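Local coordinates for muramoyltetrapeptide carboxypeptidase (Oxalobacter formigenes OXCC13, PDB 6UUK), which probably acts as a serine-type LD-carboxypeptidase that trims the tetrapeptide stems of cell-wall muropeptides, at residues G240-E246 against Q271-G277; W204-P210 against P307-P313; L259-E264 against W299-L304; M159-K163 against P233-I238. The contacts are given in a common frame with arbitrary orientation. Residues are numbered along the deposited sequence.

Contact 1 (G240-E246 against Q271-G277)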
loop_
_atom_site.group_PDB
_atom_site.type_symbol
_atom_site.label_atom_id
_atom_site.label_comp_id
_atom_site.label_asym_id
_atom_site.label_seq_id
_atom_site.Cartn_x
_atom_site.Cartn_y
_atom_site.Cartn_z
ATOM N N GLY B 240 16.114 13.318 -10.094
ATOM C CA GLY B 240 17.489 13.317 -9.628
ATOM C C GLY B 240 17.661 13.715 -8.177
ATOM O O GLY B 240 18.628 14.410 -7.840
ATOM N N GLY B 241 16.744 13.292 -7.306
ATOM C CA GLY B 241 16.820 13.601 -5.898
ATOM C C GLY B 241 17.304 12.419 -5.068
ATOM O O GLY B 241 17.608 11.340 -5.569
ATOM N N ILE B 242 17.372 12.653 -3.761
ATOM C CA ILE B 242 17.777 11.643 -2.792
ATOM C C ILE B 242 16.541 11.267 -1.987
ATOM O O ILE B 242 16.039 12.070 -1.190
ATOM C CB ILE B 242 18.910 12.143 -1.885
ATOM C CG1 ILE B 242 20.081 12.649 -2.730
ATOM C CG2 ILE B 242 19.372 11.037 -0.950
ATOM C CD1 ILE B 242 21.255 13.145 -1.916
ATOM N N LEU B 243 16.047 10.051 -2.195
ATOM C CA LEU B 243 14.805 9.588 -1.591
ATOM C C LEU B 243 15.106 8.750 -0.355
ATOM O O LEU B 243 15.970 7.868 -0.392
ATOM C CB LEU B 243 13.991 8.772 -2.597
ATOM C CG LEU B 243 12.638 8.228 -2.135
ATOM C CD1 LEU B 243 11.665 9.360 -1.863
ATOM C CD2 LEU B 243 12.069 7.268 -3.166
ATOM N N PHE B 244 14.394 9.029 0.736
ATOM C CA PHE B 244 14.519 8.275 1.973
ATOM C C PHE B 244 13.158 7.735 2.391
ATOM O O PHE B 244 12.127 8.384 2.188
ATOM C CB PHE B 244 15.118 9.134 3.102
ATOM C CG PHE B 244 14.222 10.251 3.564
ATOM C CD1 PHE B 244 14.225 11.474 2.913
ATOM C CD2 PHE B 244 13.391 10.084 4.660
ATOM C CE1 PHE B 244 13.406 12.503 3.340
ATOM C CE2 PHE B 244 12.570 11.109 5.090
ATOM C CZ PHE B 244 12.578 12.321 4.429
ATOM N N VAL B 245 13.162 6.534 2.974
ATOM C CA VAL B 245 11.939 5.854 3.382
ATOM C C VAL B 245 12.140 5.218 4.751
ATOM O O VAL B 245 13.265 4.974 5.194
ATOM C CB VAL B 245 11.495 4.780 2.363
ATOM C CG1 VAL B 245 11.066 5.422 1.055
ATOM C CG2 VAL B 245 12.615 3.777 2.128
ATOM N N GLU B 246 11.019 4.947 5.419
ATOM C CA GLU B 246 11.011 4.257 6.702
ATOM C C GLU B 246 9.610 3.714 6.944
ATOM O O GLU B 246 8.642 4.150 6.314
ATOM C CB GLU B 246 11.451 5.179 7.847
ATOM C CG GLU B 246 10.674 6.487 7.963
ATOM C CD GLU B 246 9.333 6.324 8.655
ATOM O OE1 GLU B 246 8.379 7.040 8.283
ATOM O OE2 GLU B 246 9.231 5.477 9.566
ATOM N N GLN B 271 15.731 8.961 -9.388
ATOM C CA GLN B 271 16.476 9.481 -8.253
ATOM C C GLN B 271 17.959 9.130 -8.377
ATOM O O GLN B 271 18.366 8.282 -9.177
ATOM C CB GLN B 271 15.905 8.936 -6.946
ATOM C CG GLN B 271 14.389 9.031 -6.848
ATOM C CD GLN B 271 13.880 10.449 -7.016
ATOM O OE1 GLN B 271 14.458 11.397 -6.485
ATOM N NE2 GLN B 271 12.794 10.602 -7.765
ATOM N N LYS B 272 18.775 9.802 -7.566
ATOM C CA LYS B 272 20.213 9.563 -7.570
ATOM C C LYS B 272 20.636 8.493 -6.573
ATOM O O LYS B 272 21.633 7.801 -6.810
ATOM C CB LYS B 272 20.966 10.864 -7.275
ATOM C CG LYS B 272 20.852 11.908 -8.374
ATOM C CD LYS B 272 21.668 13.150 -8.050
ATOM C CE LYS B 272 21.596 14.169 -9.178
ATOM N NZ LYS B 272 22.352 15.411 -8.858
ATOM N N ALA B 273 19.907 8.342 -5.471
ATOM C CA ALA B 273 20.235 7.336 -4.471
ATOM C C ALA B 273 19.016 7.093 -3.595
ATOM O O ALA B 273 18.188 7.987 -3.399
ATOM C CB ALA B 273 21.432 7.760 -3.612
ATOM N N LEU B 274 18.919 5.873 -3.075
ATOM C CA LEU B 274 17.848 5.477 -2.168
ATOM C C LEU B 274 18.434 5.290 -0.776
ATOM O O LEU B 274 19.387 4.526 -0.598
ATOM C CB LEU B 274 17.171 4.192 -2.645
ATOM C CG LEU B 274 16.098 3.611 -1.721
ATOM C CD1 LEU B 274 14.926 4.573 -1.579
ATOM C CD2 LEU B 274 15.627 2.255 -2.222
ATOM N N VAL B 275 17.867 5.989 0.204
ATOM C CA VAL B 275 18.325 5.933 1.587
ATOM C C VAL B 275 17.268 5.214 2.413
ATOM O O VAL B 275 16.082 5.558 2.352
ATOM C CB VAL B 275 18.607 7.337 2.147
ATOM C CG1 VAL B 275 19.198 7.241 3.542
ATOM C CG2 VAL B 275 19.545 8.093 1.222
ATOM N N LEU B 276 17.696 4.216 3.181
ATOM C CA LEU B 276 16.797 3.414 3.999
ATOM C C LEU B 276 16.902 3.858 5.452
ATOM O O LEU B 276 17.985 3.810 6.046
ATOM C CB LEU B 276 17.123 1.926 3.869
ATOM C CG LEU B 276 16.291 1.119 2.868
ATOM C CD1 LEU B 276 16.332 1.748 1.486
ATOM C CD2 LEU B 276 16.774 -0.322 2.814
ATOM N N GLY B 277 15.777 4.290 6.019
ATOM C CA GLY B 277 15.712 4.667 7.417
ATOM C C GLY B 277 15.498 3.470 8.317
ATOM O O GLY B 277 15.900 2.343 8.002
#
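The strands 242-246 and 273-277 run parallel, with axes 4.7 Å apart at closest approach and 23° between their directions. Before the strand begins, Gln271 OE1 takes a weak hydrogen bond from Gly241 N (3.1 Å). The same OE1 is also bonded by Trp219. Lys272 N bonds to Gly241 O at 2.8 Å, while its side-chain NZ is hydrogen-bonded to Glu215 O. Ala273 then begins the bridged pairs, and Ala273 O accepts Leu243 N at 3.2 Å. Leu274 turns to the face shared with Leu243 and Val245; Leu274 CD1 is 4.2 Å from Leu243 CD2. Val275 points to the other face, with CG2 3.7 Å from Ile242 CG2. Val275 N bonds to Leu243 O (2.7 Å) and Val275 O accepts Val245 N (3.1 Å). Leu276 CD1 packs on Val245 CG2 at 4.3 Å. Gly277 N closes the ladder on Val245 O at 2.7 Å. This is the strand pair of a beta-alpha-beta unit with helix 252-264 as the crossover, and it carries the predicted charge-relay residue Glu246.

Contact 2 (W204-P210 against P307-P313)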
loop_
_atom_site.group_PDB
_atom_site.type_symbol
_atom_site.label_atom_id
_atom_site.label_comp_id
_atom_site.label_asym_id
_atom_site.label_seq_id
_atom_site.Cartn_x
_atom_site.Cartn_y
_atom_site.Cartn_z
ATOM N N TRP B 204 26.274 8.615 10.451
ATOM C CA TRP B 204 25.958 7.353 11.100
ATOM C C TRP B 204 26.898 6.275 10.580
ATOM O O TRP B 204 27.635 6.476 9.612
ATOM C CB TRP B 204 24.494 6.957 10.879
ATOM C CG TRP B 204 24.144 6.660 9.451
ATOM C CD1 TRP B 204 24.309 5.474 8.796
ATOM C CD2 TRP B 204 23.551 7.560 8.507
ATOM N NE1 TRP B 204 23.862 5.582 7.502
ATOM C CE2 TRP B 204 23.392 6.852 7.299
ATOM C CE3 TRP B 204 23.145 8.896 8.563
ATOM C CZ2 TRP B 204 22.842 7.434 6.159
ATOM C CZ3 TRP B 204 22.599 9.473 7.430
ATOM C CH2 TRP B 204 22.453 8.743 6.244
ATOM N N VAL B 205 26.861 5.121 11.239
ATOM C CA VAL B 205 27.701 3.979 10.896
ATOM C C VAL B 205 26.801 2.872 10.367
ATOM O O VAL B 205 25.865 2.441 11.053
ATOM C CB VAL B 205 28.521 3.496 12.102
ATOM N N SER B 206 27.083 2.414 9.150
ATOM C CA SER B 206 26.331 1.327 8.539
ATOM C C SER B 206 27.249 0.587 7.579
ATOM O O SER B 206 27.888 1.209 6.725
ATOM C CB SER B 206 25.091 1.848 7.806
ATOM O OG SER B 206 24.372 0.788 7.201
ATOM N N LYS B 207 27.305 -0.733 7.719
ATOM C CA LYS B 207 28.239 -1.554 6.966
ATOM C C LYS B 207 27.635 -1.993 5.632
ATOM O O LYS B 207 26.430 -1.881 5.395
ATOM C CB LYS B 207 28.648 -2.775 7.790
ATOM C CG LYS B 207 29.189 -2.438 9.170
ATOM C CD LYS B 207 29.286 -3.679 10.043
ATOM C CE LYS B 207 30.199 -4.724 9.426
ATOM N NZ LYS B 207 31.592 -4.225 9.275
ATOM N N ASP B 208 28.508 -2.491 4.754
ATOM C CA ASP B 208 28.117 -3.086 3.473
ATOM C C ASP B 208 27.373 -2.097 2.578
ATOM O O ASP B 208 26.540 -2.492 1.760
ATOM C CB ASP B 208 27.276 -4.349 3.686
ATOM C CG ASP B 208 27.970 -5.368 4.566
ATOM O OD1 ASP B 208 29.218 -5.410 4.560
ATOM O OD2 ASP B 208 27.268 -6.128 5.267
ATOM N N ASN B 209 27.670 -0.807 2.721
ATOM C CA ASN B 209 27.017 0.153 1.846
ATOM C C ASN B 209 27.973 0.628 0.758
ATOM O O ASN B 209 29.178 0.759 0.994
ATOM C CB ASN B 209 26.511 1.359 2.644
ATOM C CG ASN B 209 25.176 1.095 3.310
ATOM O OD1 ASN B 209 24.275 0.511 2.710
ATOM N ND2 ASN B 209 25.043 1.521 4.559
ATOM N N PRO B 210 27.461 0.884 -0.444
ATOM C CA PRO B 210 28.327 1.348 -1.530
ATOM C C PRO B 210 28.859 2.748 -1.264
ATOM O O PRO B 210 28.291 3.527 -0.497
ATOM C CB PRO B 210 27.406 1.329 -2.754
ATOM C CG PRO B 210 26.035 1.483 -2.187
ATOM C CD PRO B 210 26.058 0.754 -0.873
ATOM N N PRO B 307 22.077 3.477 -6.367
ATOM C CA PRO B 307 22.662 2.922 -5.141
ATOM C C PRO B 307 21.709 3.049 -3.963
ATOM O O PRO B 307 20.999 4.047 -3.816
ATOM C CB PRO B 307 23.922 3.768 -4.936
ATOM C CG PRO B 307 23.617 5.059 -5.620
ATOM C CD PRO B 307 22.777 4.695 -6.811
ATOM N N VAL B 308 21.700 2.021 -3.120
ATOM C CA VAL B 308 20.853 1.970 -1.934
ATOM C C VAL B 308 21.751 2.072 -0.708
ATOM O O VAL B 308 22.629 1.226 -0.500
ATOM C CB VAL B 308 20.007 0.689 -1.895
ATOM C CG1 VAL B 308 19.137 0.667 -0.648
ATOM C CG2 VAL B 308 19.153 0.582 -3.149
ATOM N N VAL B 309 21.529 3.104 0.102
ATOM C CA VAL B 309 22.318 3.367 1.298
ATOM C C VAL B 309 21.431 3.152 2.516
ATOM O O VAL B 309 20.304 3.659 2.567
ATOM C CB VAL B 309 22.903 4.790 1.283
ATOM C CG1 VAL B 309 23.651 5.075 2.575
ATOM C CG2 VAL B 309 23.816 4.973 0.081
ATOM N N THR B 310 21.935 2.401 3.490
ATOM C CA THR B 310 21.195 2.083 4.702
ATOM C C THR B 310 21.839 2.755 5.908
ATOM O O THR B 310 22.940 3.307 5.834
ATOM C CB THR B 310 21.127 0.566 4.919
ATOM O OG1 THR B 310 22.429 0.072 5.261
ATOM C CG2 THR B 310 20.646 -0.129 3.656
ATOM N N GLY B 311 21.127 2.704 7.032
ATOM C CA GLY B 311 21.625 3.226 8.287
ATOM C C GLY B 311 21.087 4.581 8.691
ATOM O O GLY B 311 21.486 5.093 9.745
ATOM N N LEU B 312 20.204 5.177 7.897
ATOM C CA LEU B 312 19.643 6.482 8.222
ATOM C C LEU B 312 18.912 6.421 9.558
ATOM O O LEU B 312 17.965 5.632 9.702
ATOM C CB LEU B 312 18.689 6.939 7.121
ATOM C CG LEU B 312 17.993 8.289 7.317
ATOM C CD1 LEU B 312 18.995 9.433 7.273
ATOM C CD2 LEU B 312 16.904 8.488 6.276
ATOM N N PRO B 313 19.304 7.222 10.552
ATOM C CA PRO B 313 18.645 7.162 11.872
ATOM C C PRO B 313 17.354 7.970 11.900
ATOM O O PRO B 313 17.230 9.017 12.544
ATOM C CB PRO B 313 19.726 7.723 12.803
ATOM C CG PRO B 313 20.623 8.575 11.925
ATOM C CD PRO B 313 20.279 8.322 10.479
#
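The two segments run in opposite directions. Ser206 lies opposite Gly311 (CA-CA 5.1 Å), Asn209 opposite Val309 (5.7 Å) and Pro210 opposite Pro307 (6.9 Å). They do not form a ladder, and no backbone-to-backbone hydrogen bond joins them. Gly311 has phi/psi of 101/1, where a side chain would jam against the preceding carbonyl. A CB there would also clash with Ser206 CB and Trp204 NE1. Side chains of 204-210 make the link instead. Trp204 NE1 donates to Thr310 O at 3.0 Å. Leu312 CA sits over the six-membered ring of Trp204, 3.9 Å from its centroid, in a CH-pi contact. Trp204 CZ3 also meets Leu312 CD1 (3.6 Å), and Trp204 CE3 meets Pro313 CD (3.5 Å). Ser206 OG and Thr310 OG1 share a hydrogen bond of 2.8 Å. Asn209 OD1 accepts Thr310 N at 3.1 Å. At the far end Pro210 CG touches Pro307 CB at 4.2 Å. Arg301 adds weak bonds to Asp208 O and Val308 O. The end of edge strand 200-205 and the loop after it thus reach the other edge strand, 308-310, through side chains: the indole of Trp204, the hydroxyl of Ser206 and the amide of Asn209 bond to O, OG1 and N of Thr310, with no backbone pairing.

Contact 3 (L259-E264 against W299-L304)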
loop_
_atom_site.group_PDB
_atom_site.type_symbol
_atom_site.label_atom_id
_atom_site.label_comp_id
_atom_site.label_asym_id
_atom_site.label_seq_id
_atom_site.Cartn_x
_atom_site.Cartn_y
_atom_site.Cartn_z
ATOM N N LEU B 259 8.377 -1.042 -2.245
ATOM C CA LEU B 259 9.513 -0.532 -3.005
ATOM C C LEU B 259 9.416 -0.916 -4.475
ATOM O O LEU B 259 9.907 -0.181 -5.340
ATOM C CB LEU B 259 10.825 -1.040 -2.406
ATOM C CG LEU B 259 11.261 -0.405 -1.084
ATOM C CD1 LEU B 259 12.520 -1.074 -0.557
ATOM C CD2 LEU B 259 11.474 1.091 -1.250
ATOM N N LEU B 260 8.793 -2.057 -4.779
ATOM C CA LEU B 260 8.583 -2.431 -6.172
ATOM C C LEU B 260 7.528 -1.555 -6.834
ATOM O O LEU B 260 7.615 -1.290 -8.039
ATOM C CB LEU B 260 8.191 -3.905 -6.276
ATOM C CG LEU B 260 9.331 -4.918 -6.149
ATOM C CD1 LEU B 260 8.810 -6.337 -6.303
ATOM C CD2 LEU B 260 10.418 -4.628 -7.174
ATOM N N GLN B 261 6.529 -1.101 -6.073
ATOM C CA GLN B 261 5.545 -0.179 -6.631
ATOM C C GLN B 261 6.195 1.146 -7.002
ATOM O O GLN B 261 5.903 1.716 -8.060
ATOM C CB GLN B 261 4.402 0.041 -5.642
ATOM C CG GLN B 261 3.319 0.978 -6.157
ATOM C CD GLN B 261 2.147 1.096 -5.206
ATOM O OE1 GLN B 261 2.249 0.752 -4.029
ATOM N NE2 GLN B 261 1.020 1.581 -5.714
ATOM N N LEU B 262 7.082 1.652 -6.143
ATOM C CA LEU B 262 7.834 2.855 -6.478
ATOM C C LEU B 262 8.820 2.621 -7.613
ATOM O O LEU B 262 9.211 3.582 -8.283
ATOM C CB LEU B 262 8.576 3.376 -5.247
ATOM C CG LEU B 262 7.712 3.648 -4.015
ATOM C CD1 LEU B 262 8.557 4.174 -2.864
ATOM C CD2 LEU B 262 6.586 4.617 -4.347
ATOM N N ASP B 263 9.233 1.374 -7.843
ATOM C CA ASP B 263 10.131 1.090 -8.955
ATOM C C ASP B 263 9.362 0.874 -10.255
ATOM O O ASP B 263 9.764 1.384 -11.306
ATOM C CB ASP B 263 11.002 -0.123 -8.629
ATOM C CG ASP B 263 11.926 -0.499 -9.769
ATOM O OD1 ASP B 263 12.848 0.287 -10.083
ATOM O OD2 ASP B 263 11.730 -1.586 -10.353
ATOM N N GLU B 264 8.254 0.131 -10.200
ATOM C CA GLU B 264 7.446 -0.084 -11.398
ATOM C C GLU B 264 6.780 1.205 -11.865
ATOM O O GLU B 264 6.620 1.416 -13.074
ATOM C CB GLU B 264 6.395 -1.165 -11.139
ATOM C CG GLU B 264 6.981 -2.554 -10.937
ATOM C CD GLU B 264 7.625 -3.105 -12.194
ATOM O OE1 GLU B 264 7.221 -2.691 -13.301
ATOM O OE2 GLU B 264 8.538 -3.949 -12.077
ATOM N N TRP B 299 18.562 -8.384 -2.881
ATOM C CA TRP B 299 17.715 -8.480 -4.064
ATOM C C TRP B 299 17.304 -7.103 -4.566
ATOM O O TRP B 299 17.129 -6.911 -5.774
ATOM C CB TRP B 299 16.478 -9.326 -3.759
ATOM C CG TRP B 299 15.654 -9.644 -4.970
ATOM C CD1 TRP B 299 15.746 -10.756 -5.754
ATOM C CD2 TRP B 299 14.612 -8.839 -5.538
ATOM N NE1 TRP B 299 14.827 -10.695 -6.774
ATOM C CE2 TRP B 299 14.119 -9.528 -6.663
ATOM C CE3 TRP B 299 14.050 -7.603 -5.204
ATOM C CZ2 TRP B 299 13.090 -9.023 -7.456
ATOM C CZ3 TRP B 299 13.029 -7.104 -5.992
ATOM C CH2 TRP B 299 12.560 -7.812 -7.104
ATOM N N LEU B 300 17.144 -6.138 -3.657
ATOM C CA LEU B 300 16.785 -4.785 -4.066
ATOM C C LEU B 300 17.928 -4.118 -4.821
ATOM O O LEU B 300 17.708 -3.488 -5.862
ATOM C CB LEU B 300 16.396 -3.957 -2.842
ATOM C CG LEU B 300 15.907 -2.533 -3.106
ATOM C CD1 LEU B 300 14.516 -2.548 -3.721
ATOM C CD2 LEU B 300 15.926 -1.709 -1.826
ATOM N N ARG B 301 19.156 -4.247 -4.313
ATOM C CA ARG B 301 20.300 -3.632 -4.976
ATOM C C ARG B 301 20.600 -4.292 -6.316
ATOM O O ARG B 301 21.121 -3.636 -7.224
ATOM C CB ARG B 301 21.523 -3.688 -4.061
ATOM C CG ARG B 301 21.423 -2.764 -2.856
ATOM C CD ARG B 301 22.499 -3.058 -1.827
ATOM N NE ARG B 301 22.500 -2.072 -0.749
ATOM C CZ ARG B 301 23.200 -2.191 0.373
ATOM N NH1 ARG B 301 23.956 -3.261 0.577
ATOM N NH2 ARG B 301 23.141 -1.242 1.297
ATOM N N SER B 302 20.280 -5.580 -6.461
ATOM C CA SER B 302 20.445 -6.234 -7.754
ATOM C C SER B 302 19.382 -5.784 -8.746
ATOM O O SER B 302 19.654 -5.694 -9.948
ATOM C CB SER B 302 20.408 -7.753 -7.586
ATOM O OG SER B 302 21.471 -8.204 -6.766
ATOM N N ARG B 303 18.172 -5.491 -8.264
ATOM C CA ARG B 303 17.103 -5.033 -9.145
ATOM C C ARG B 303 17.249 -3.552 -9.476
ATOM O O ARG B 303 17.175 -3.161 -10.646
ATOM C CB ARG B 303 15.742 -5.308 -8.501
ATOM C CG ARG B 303 14.600 -4.466 -9.062
ATOM C CD ARG B 303 14.292 -4.816 -10.511
ATOM N NE ARG B 303 13.531 -6.056 -10.629
ATOM C CZ ARG B 303 12.205 -6.111 -10.700
ATOM N NH1 ARG B 303 11.491 -4.996 -10.666
ATOM N NH2 ARG B 303 11.592 -7.283 -10.806
ATOM N N LEU B 304 17.455 -2.717 -8.461
ATOM C CA LEU B 304 17.503 -1.279 -8.678
ATOM C C LEU B 304 18.767 -0.877 -9.430
ATOM O O LEU B 304 19.808 -1.533 -9.343
ATOM C CB LEU B 304 17.435 -0.532 -7.347
ATOM C CG LEU B 304 16.152 -0.683 -6.529
ATOM C CD1 LEU B 304 16.118 0.344 -5.407
ATOM C CD2 LEU B 304 14.924 -0.561 -7.418
#
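Helices 259-264 and 299-303 run almost parallel, 3° apart in direction. Their axes come no closer than 12.1 Å, so long side chains span the gap. Leu259 points across, and Leu259 CD1 is 3.7 Å from Leu300 CD2. Leu260 follows: CD2 packs against the ring edge of Trp299 (CZ3, 3.8 Å) and lies 3.7 Å from Arg303 NH1. One turn after Leu259, Asp263 OD2 makes a salt bridge to Arg303 NH1 at 3.4 Å, and Asp263 OD1 lies 3.5 Å from Leu304 CD2. Glu264 OE2 makes a second salt bridge to Arg303 NH1, also 3.4 Å. Both salt bridges have weak hydrogen-bond geometry. Glu264 OE1 goes to Trp234 of the second subunit, and Trp299 NE1 to Asp101 of that subunit, so the helix pair also faces the dimer partner. Within the chain, Leu300 and Leu304 rest on Leu274 of strand 273-280, and Leu259 touches Leu223 of helix 223-228.

Contact 4 (M159-K163 against P233-I238)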
loop_
_atom_site.group_PDB
_atom_site.type_symbol
_atom_site.label_atom_id
_atom_site.label_comp_id
_atom_site.label_asym_id
_atom_site.label_seq_id
_atom_site.Cartn_x
_atom_site.Cartn_y
_atom_site.Cartn_z
HETATM N N MSE B 159 3.996 15.607 0.969
HETATM C CA MSE B 159 4.214 15.366 -0.452
HETATM C C MSE B 159 3.435 16.366 -1.298
HETATM O O MSE B 159 3.925 16.842 -2.323
HETATM C CB MSE B 159 3.821 13.936 -0.829
HETATM C CG MSE B 159 4.700 12.857 -0.211
HETATM SE SE MSE B 159 6.596 13.073 -0.622
HETATM C CE MSE B 159 7.176 13.937 1.028
ATOM N N ALA B 160 2.214 16.684 -0.861
ATOM C CA ALA B 160 1.419 17.682 -1.567
ATOM C C ALA B 160 2.025 19.073 -1.434
ATOM O O ALA B 160 1.938 19.876 -2.371
ATOM C CB ALA B 160 -0.019 17.671 -1.053
ATOM N N LEU B 161 2.632 19.378 -0.285
ATOM C CA LEU B 161 3.371 20.630 -0.153
ATOM C C LEU B 161 4.562 20.663 -1.100
ATOM O O LEU B 161 4.828 21.685 -1.744
ATOM C CB LEU B 161 3.835 20.824 1.291
ATOM C CG LEU B 161 2.815 21.354 2.296
ATOM C CD1 LEU B 161 3.479 21.569 3.646
ATOM C CD2 LEU B 161 2.192 22.643 1.790
ATOM N N LEU B 162 5.293 19.550 -1.198
ATOM C CA LEU B 162 6.410 19.482 -2.131
ATOM C C LEU B 162 5.929 19.482 -3.576
ATOM O O LEU B 162 6.653 19.934 -4.470
ATOM C CB LEU B 162 7.254 18.240 -1.847
ATOM C CG LEU B 162 8.566 18.127 -2.621
ATOM C CD1 LEU B 162 9.454 19.331 -2.343
ATOM C CD2 LEU B 162 9.276 16.839 -2.262
ATOM N N LYS B 163 4.715 18.982 -3.822
ATOM C CA LYS B 163 4.147 19.052 -5.164
ATOM C C LYS B 163 3.916 20.495 -5.593
ATOM O O LYS B 163 3.961 20.804 -6.789
ATOM C CB LYS B 163 2.840 18.259 -5.218
ATOM C CG LYS B 163 2.244 18.123 -6.609
ATOM C CD LYS B 163 3.199 17.403 -7.549
ATOM C CE LYS B 163 2.619 17.291 -8.948
ATOM N NZ LYS B 163 3.553 16.600 -9.879
ATOM N N PRO B 233 -2.065 12.364 -8.267
ATOM C CA PRO B 233 -1.451 13.650 -8.635
ATOM C C PRO B 233 -0.722 14.334 -7.491
ATOM O O PRO B 233 -0.072 15.361 -7.725
ATOM C CB PRO B 233 -2.647 14.492 -9.104
ATOM C CG PRO B 233 -3.723 13.500 -9.422
ATOM C CD PRO B 233 -3.525 12.379 -8.453
ATOM N N TRP B 234 -0.810 13.808 -6.268
ATOM C CA TRP B 234 -0.129 14.408 -5.130
ATOM C C TRP B 234 1.321 13.960 -5.002
ATOM O O TRP B 234 2.044 14.494 -4.153
ATOM C CB TRP B 234 -0.882 14.084 -3.838
ATOM C CG TRP B 234 -2.355 14.347 -3.913
ATOM C CD1 TRP B 234 -3.339 13.430 -4.138
ATOM C CD2 TRP B 234 -3.010 15.613 -3.768
ATOM N NE1 TRP B 234 -4.568 14.046 -4.140
ATOM C CE2 TRP B 234 -4.393 15.386 -3.916
ATOM C CE3 TRP B 234 -2.562 16.915 -3.527
ATOM C CZ2 TRP B 234 -5.331 16.412 -3.830
ATOM C CZ3 TRP B 234 -3.495 17.933 -3.443
ATOM C CH2 TRP B 234 -4.863 17.675 -3.594
HETATM N N MSE B 235 1.760 13.003 -5.814
HETATM C CA MSE B 235 3.147 12.551 -5.795
HETATM C C MSE B 235 4.069 13.574 -6.450
HETATM O O MSE B 235 3.874 13.942 -7.608
HETATM C CB MSE B 235 3.282 11.198 -6.498
HETATM C CG MSE B 235 4.721 10.769 -6.750
HETATM SE SE MSE B 235 5.670 10.218 -5.137
HETATM C CE MSE B 235 4.952 8.413 -4.962
ATOM N N PRO B 236 5.071 14.039 -5.705
ATOM C CA PRO B 236 6.003 15.021 -6.265
ATOM C C PRO B 236 6.796 14.428 -7.418
ATOM O O PRO B 236 7.049 13.223 -7.477
ATOM C CB PRO B 236 6.910 15.372 -5.080
ATOM C CG PRO B 236 6.131 14.975 -3.869
ATOM C CD PRO B 236 5.329 13.780 -4.279
ATOM N N ASP B 237 7.186 15.300 -8.343
ATOM C CA ASP B 237 7.923 14.899 -9.537
ATOM C C ASP B 237 9.377 15.351 -9.413
ATOM O O ASP B 237 9.875 16.202 -10.157
ATOM C CB ASP B 237 7.260 15.474 -10.781
ATOM C CG ASP B 237 7.793 14.867 -12.062
ATOM O OD1 ASP B 237 8.688 13.990 -12.011
ATOM O OD2 ASP B 237 7.302 15.268 -13.133
ATOM N N ILE B 238 10.051 14.754 -8.433
ATOM C CA ILE B 238 11.451 15.042 -8.147
ATOM C C ILE B 238 12.317 14.247 -9.117
ATOM O O ILE B 238 12.222 13.017 -9.186
ATOM C CB ILE B 238 11.790 14.700 -6.688
ATOM C CG1 ILE B 238 10.831 15.421 -5.742
ATOM C CG2 ILE B 238 13.229 15.073 -6.350
ATOM C CD1 ILE B 238 10.883 16.924 -5.866
#
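Here the two parts of the LD-carboxypeptidase fold meet. The end of helix 155-163, in the N-terminal domain and soon after the predicted nucleophile Ser152, packs on an irregular segment of the C-terminal domain. Three residues bury the largest areas: Lys163, Pro236 and Trp234. Lys163 lays its aliphatic chain along the backbone of 233-236. Lys163 CD is 3.9 Å from Pro236 CA and Lys163 CE is 3.5 Å from Pro233 O. No hydrogen bond crosses the contact, so it rests on packing. Trp234 meets the helix through CE3, 3.6 Å from Ala160 CB. Its indole nitrogen bonds to Glu264 of the second subunit, and His134 stacks on it edge-to-face. Pro236 fits between Met159, a selenomethionine here, and Leu162. Met159 CB is 3.8 Å from Pro236 CD, and Leu162 CD2 is 4.0 Å from Pro236 CB. The same Leu162 CD2 reaches Ile238 CD1 at 3.9 Å. Trp219 of strand 213-222 lies beside Met159, Leu162 and Ile238. The closest approach of the Pro236 ring is at CG, 3.3 Å from Met159 O, which accepts Lys163 N at 2.7 Å within the helix.

In the fold
Contacts 1 and 3 each touch all the others. Contact 2 adds the next strand to contact 1: Leu274 O to Val309 N and Leu276 N to Val309 O, both 2.7 Å, are probable hydrogen bonds. Contact 3 lies against one face of contact 1, with Leu274 CD2 3.7 Å from Leu304 CD1. It reaches contact 2 through Arg301 NH2 and Val308 O (3.1 Å, a probable hydrogen bond) and contact 4 through Leu262 CD2 and Met235 CE (4.2 Å). Contact 4 joins contact 1 through Gln271 NE2 and Ile238 O, 2.9 Å apart. Contacts 2 and 4 do not touch. Glu246 of contact 1 belongs to the predicted active site, its side chain about 3 Å from that of His316 and about 6 Å from that of Ser152.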